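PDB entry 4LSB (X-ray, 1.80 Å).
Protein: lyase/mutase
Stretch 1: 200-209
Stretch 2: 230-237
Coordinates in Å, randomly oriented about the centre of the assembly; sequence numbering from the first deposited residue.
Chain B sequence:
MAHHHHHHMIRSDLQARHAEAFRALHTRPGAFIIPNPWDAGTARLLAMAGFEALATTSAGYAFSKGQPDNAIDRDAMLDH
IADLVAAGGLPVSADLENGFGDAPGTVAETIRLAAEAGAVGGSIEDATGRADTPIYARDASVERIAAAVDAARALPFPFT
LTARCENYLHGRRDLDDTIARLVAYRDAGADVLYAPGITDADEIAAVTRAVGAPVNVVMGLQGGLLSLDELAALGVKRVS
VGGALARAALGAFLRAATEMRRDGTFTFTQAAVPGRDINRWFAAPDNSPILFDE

Stretch 1 (200-209) DADEIAAVTR
Stretch 2 (230-237) ELAALGVK

Residues 201-209 form a helix, phi/psi near -60/-45, that continues later in the chain; it packs against the end of a second helix, which begins earlier in the chain and runs through 230-233, and the turn that follows it. Together they bury 315 Å². Register is set by two close approaches, 4.7 Å between the CA atoms of Ala-205 and Leu-234 and 5.7 Å between those of Thr-208 and Gly-235.

Leu-234 (phi/psi -83/0) is the centre of the contact, with 102 Å² covered. Its CA-to-CB bond points toward the first helix, and the m,t rotamer (chi1 -58°, chi2 167°) lays the branched end over two alanines one turn apart: Leu-234 CD1 is 3.7 Å from Ala-201 CB, and Leu-234 CD2 sits between the two, 3.6 Å from Ala-201 O and 4.0 Å from Ala-205 CB. Small side chains suit this close approach: Ala-205 CA lies 3.7 Å from Leu-234 O.

The CA-to-CB bond of Ile-204, also m,t (-70°, 165°), points toward the second stretch, and the side chain bridges three of its apolar residues. Ile-204 CG2 meets Val-236 CG2 at 3.5 Å and Leu-234 CB at 4.1 Å, while Ile-204 CD1 reaches Leu-231 CD2 at 3.9 Å. Val-236 is t, and Leu-231 is m,t.

Thr-208, chi1 65° (p), its CA-to-CB bond also toward the second stretch, supplies the polar link: Thr-208 OG1 donates a short 2.6 Å hydrogen bond to Leu-234 O. Thr-208 CG2 packs 3.7 Å from Gly-235 C and 4.0 Å from Val-236 CG2, so a beta-branched hydroxyl residue suits both neighbours.

Gly-235 ends the second helix in a Schellman motif at phi/psi 91/9, with Gly-235 N bonded to Ala-232 O (2.9 Å) and Val-236 N to Leu-231 O (3.1 Å). A CB on Gly-235 would jam against the preceding carbonyl and lie 2.7 Å from Thr-208 OG1, a clash; glycine avoids both. At the start of the first helix, Asp-200 (chi1 t) is the N-cap, Asp-200 OD2 accepting from Glu-203 N at 2.9 Å.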

ATOM      1  N   ASP B 200      -0.022  26.507  14.741  1.00 26.24           N
ATOM      2  CA  ASP B 200      -0.528  27.879  14.778  1.00 25.73           C
ATOM      3  C   ASP B 200       0.388  28.771  13.939  1.00 23.27           C
ATOM      4  O   ASP B 200       1.616  28.700  14.014  1.00 20.60           O
ATOM      5  CB  ASP B 200      -0.636  28.357  16.229  1.00 27.17           C
ATOM      6  CG  ASP B 200      -0.952  29.805  16.329  1.00 28.60           C
ATOM      7  OD1 ASP B 200      -2.145  30.111  16.260  1.00 33.92           O
ATOM      8  OD2 ASP B 200      -0.026  30.635  16.406  1.00 27.31           O
ATOM      9  N   ALA B 201      -0.224  29.598  13.101  1.00 21.97           N
ATOM     10  CA  ALA B 201       0.554  30.412  12.166  1.00 22.02           C
ATOM     11  C   ALA B 201       1.549  31.302  12.900  1.00 22.10           C
ATOM     12  O   ALA B 201       2.693  31.445  12.461  1.00 21.84           O
ATOM     13  CB  ALA B 201      -0.339  31.260  11.282  1.00 22.37           C
ATOM     14  N   ASP B 202       1.087  31.949  13.967  1.00 24.20           N
ATOM     15  CA  ASP B 202       1.950  32.857  14.735  1.00 26.23           C
ATOM     16  C   ASP B 202       3.079  32.099  15.408  1.00 23.34           C
ATOM     17  O   ASP B 202       4.183  32.609  15.466  1.00 22.49           O
ATOM     18  CB  ASP B 202       1.160  33.618  15.817  1.00 31.82           C
ATOM     19  CG  ASP B 202       0.208  34.682  15.232  1.00 35.90           C
ATOM     20  OD1 ASP B 202       0.401  35.127  14.070  1.00 36.42           O
ATOM     21  OD2 ASP B 202      -0.698  35.110  15.981  1.00 41.96           O
ATOM     22  N   GLU B 203       2.786  30.907  15.931  1.00 22.97           N
ATOM     23  CA  GLU B 203       3.835  30.051  16.528  1.00 23.07           C
ATOM     24  C   GLU B 203       4.877  29.616  15.464  1.00 19.68           C
ATOM     25  O   GLU B 203       6.090  29.700  15.670  1.00 19.56           O
ATOM     26  CB  GLU B 203       3.229  28.845  17.240  1.00 25.63           C
ATOM     27  CG  GLU B 203       2.413  29.213  18.492  1.00 29.77           C
ATOM     28  CD  GLU B 203       2.243  28.075  19.501  1.00 33.76           C
ATOM     29  OE1 GLU B 203       2.446  26.906  19.158  1.00 33.59           O
ATOM     30  OE2 GLU B 203       1.883  28.350  20.680  1.00 41.74           O
ATOM     31  N   ILE B 204       4.397  29.207  14.303  1.00 18.22           N
ATOM     32  CA  ILE B 204       5.296  28.846  13.186  1.00 16.84           C
ATOM     33  C   ILE B 204       6.205  30.001  12.749  1.00 15.78           C
ATOM     34  O   ILE B 204       7.416  29.838  12.541  1.00 15.26           O
ATOM     35  CB  ILE B 204       4.475  28.355  11.961  1.00 17.30           C
ATOM     36  CG1 ILE B 204       3.833  27.012  12.223  1.00 18.26           C
ATOM     37  CG2 ILE B 204       5.343  28.241  10.725  1.00 17.51           C
ATOM     38  CD1 ILE B 204       2.768  26.649  11.238  1.00 18.39           C
ATOM     39  N   ALA B 205       5.641  31.187  12.575  1.00 16.12           N
ATOM     40  CA  ALA B 205       6.465  32.326  12.171  1.00 17.03           C
ATOM     41  C   ALA B 205       7.563  32.652  13.184  1.00 17.38           C
ATOM     42  O   ALA B 205       8.637  33.089  12.834  1.00 18.28           O
ATOM     43  CB  ALA B 205       5.612  33.531  11.930  1.00 18.69           C
ATOM     44  N   ALA B 206       7.270  32.466  14.459  1.00 17.67           N
ATOM     45  CA  ALA B 206       8.261  32.667  15.525  1.00 17.73           C
ATOM     46  C   ALA B 206       9.369  31.623  15.469  1.00 17.19           C
ATOM     47  O   ALA B 206      10.510  31.922  15.770  1.00 16.58           O
ATOM     48  CB  ALA B 206       7.595  32.605  16.878  1.00 18.58           C
ATOM     49  N   VAL B 207       8.992  30.395  15.201  1.00 16.29           N
ATOM     50  CA  VAL B 207      10.000  29.330  14.936  1.00 16.55           C
ATOM     51  C   VAL B 207      10.928  29.698  13.768  1.00 16.03           C
ATOM     52  O   VAL B 207      12.132  29.652  13.928  1.00 15.80           O
ATOM     53  CB  VAL B 207       9.365  27.952  14.651  1.00 15.98           C
ATOM     54  CG1 VAL B 207      10.441  26.936  14.367  1.00 16.49           C
ATOM     55  CG2 VAL B 207       8.630  27.504  15.886  1.00 16.66           C
ATOM     56  N   THR B 208      10.371  30.063  12.627  1.00 15.78           N
ATOM     57  CA  THR B 208      11.220  30.294  11.453  1.00 16.67           C
ATOM     58  C   THR B 208      12.113  31.525  11.672  1.00 17.32           C
ATOM     59  O   THR B 208      13.283  31.555  11.243  1.00 18.96           O
ATOM     60  CB  THR B 208      10.373  30.469  10.175  1.00 17.02           C
ATOM     61  OG1 THR B 208       9.568  31.657  10.261  1.00 16.89           O
ATOM     62  CG2 THR B 208       9.406  29.287   9.974  1.00 17.18           C
ATOM     63  N   ARG B 209      11.559  32.570  12.290  1.00 18.77           N
ATOM     64  CA  ARG B 209      12.383  33.757  12.576  1.00 21.00           C
ATOM     65  C   ARG B 209      13.571  33.456  13.508  1.00 21.31           C
ATOM     66  O   ARG B 209      14.717  33.890  13.253  1.00 22.02           O
ATOM     67  CB  ARG B 209      11.528  34.896  13.175  1.00 23.02           C
ATOM     68  CG  ARG B 209      12.126  36.295  12.964  1.00 25.75           C
ATOM     69  CD  ARG B 209      11.221  37.390  13.588  1.00 27.00           C
ATOM     70  NE  ARG B 209      11.237  37.146  15.018  1.00 29.05           N
ATOM     71  CZ  ARG B 209      12.175  37.590  15.852  1.00 31.80           C
ATOM     72  NH1 ARG B 209      13.139  38.421  15.435  1.00 31.87           N
ATOM     73  NH2 ARG B 209      12.119  37.249  17.125  1.00 34.46           N
ATOM     74  N   GLU B 230       0.649  30.029   2.360  1.00 17.35           N
ATOM     75  CA  GLU B 230       0.573  30.604   3.710  1.00 17.73           C
ATOM     76  C   GLU B 230       1.821  30.234   4.448  1.00 16.53           C
ATOM     77  O   GLU B 230       2.403  31.044   5.124  1.00 16.18           O
ATOM     78  CB  GLU B 230      -0.677  30.156   4.497  1.00 19.33           C
ATOM     79  CG  GLU B 230      -1.955  30.818   3.985  1.00 20.93           C
ATOM     80  CD  GLU B 230      -3.247  30.174   4.489  1.00 23.84           C
ATOM     81  OE1 GLU B 230      -3.394  28.928   4.518  1.00 22.74           O
ATOM     82  OE2 GLU B 230      -4.149  30.941   4.852  1.00 27.10           O
ATOM     83  N   LEU B 231       2.248  28.984   4.332  1.00 15.83           N
ATOM     84  CA  LEU B 231       3.454  28.549   5.062  1.00 15.89           C
ATOM     85  C   LEU B 231       4.698  29.259   4.554  1.00 14.95           C
ATOM     86  O   LEU B 231       5.531  29.683   5.369  1.00 15.62           O
ATOM     87  CB  LEU B 231       3.592  27.002   5.061  1.00 16.37           C
ATOM     88  CG  LEU B 231       2.461  26.327   5.864  1.00 16.31           C
ATOM     89  CD1 LEU B 231       2.213  24.901   5.460  1.00 16.76           C
ATOM     90  CD2 LEU B 231       2.798  26.366   7.307  1.00 16.51           C
ATOM     91  N   ALA B 232       4.804  29.458   3.243  1.00 16.06           N
ATOM     92  CA  ALA B 232       5.917  30.205   2.703  1.00 16.92           C
ATOM     93  C   ALA B 232       5.957  31.646   3.288  1.00 17.12           C
ATOM     94  O   ALA B 232       7.023  32.159   3.625  1.00 17.91           O
ATOM     95  CB  ALA B 232       5.843  30.220   1.166  1.00 17.33           C
ATOM     96  N   ALA B 233       4.795  32.267   3.449  1.00 18.09           N
ATOM     97  CA  ALA B 233       4.696  33.632   3.983  1.00 18.69           C
ATOM     98  C   ALA B 233       5.093  33.699   5.466  1.00 19.29           C
ATOM     99  O   ALA B 233       5.515  34.750   5.958  1.00 18.76           O
ATOM    100  CB  ALA B 233       3.284  34.149   3.803  1.00 19.44           C
ATOM    101  N   LEU B 234       4.932  32.570   6.174  1.00 18.60           N
ATOM    102  CA  LEU B 234       5.404  32.424   7.554  1.00 18.97           C
ATOM    103  C   LEU B 234       6.914  32.039   7.621  1.00 18.53           C
ATOM    104  O   LEU B 234       7.484  31.859   8.693  1.00 19.05           O
ATOM    105  CB  LEU B 234       4.536  31.398   8.262  1.00 18.41           C
ATOM    106  CG  LEU B 234       3.051  31.712   8.289  1.00 18.65           C
ATOM    107  CD1 LEU B 234       2.245  30.506   8.731  1.00 18.87           C
ATOM    108  CD2 LEU B 234       2.781  32.887   9.218  1.00 18.36           C
ATOM    109  N   GLY B 235       7.554  31.896   6.473  1.00 18.50           N
ATOM    110  CA  GLY B 235       8.986  31.666   6.426  1.00 18.32           C
ATOM    111  C   GLY B 235       9.410  30.210   6.429  1.00 17.75           C
ATOM    112  O   GLY B 235      10.605  29.907   6.532  1.00 19.14           O
ATOM    113  N   VAL B 236       8.436  29.319   6.293  1.00 16.48           N
ATOM    114  CA  VAL B 236       8.678  27.902   6.175  1.00 15.54           C
ATOM    115  C   VAL B 236       9.343  27.579   4.863  1.00 16.04           C
ATOM    116  O   VAL B 236       9.034  28.184   3.821  1.00 15.02           O
ATOM    117  CB  VAL B 236       7.353  27.113   6.291  1.00 15.51           C
ATOM    118  CG1 VAL B 236       7.593  25.610   6.199  1.00 15.31           C
ATOM    119  CG2 VAL B 236       6.716  27.404   7.644  1.00 15.76           C
ATOM    120  N   LYS B 237      10.264  26.608   4.903  1.00 15.53           N
ATOM    121  CA  LYS B 237      10.932  26.168   3.684  1.00 16.22           C
ATOM    122  C   LYS B 237      10.400  24.848   3.084  1.00 15.92           C
ATOM    123  O   LYS B 237      10.413  24.664   1.880  1.00 17.92           O
ATOM    124  CB  LYS B 237      12.422  26.017   3.973  1.00 19.09           C
ATOM    125  CG  LYS B 237      13.266  25.681   2.747  1.00 20.57           C
ATOM    126  CD  LYS B 237      13.094  26.623   1.571  1.00 22.66           C
ATOM    127  CE  LYS B 237      13.431  28.063   1.971  1.00 23.22           C
ATOM    128  NZ  LYS B 237      13.361  28.948   0.779  1.00 24.77           N
TER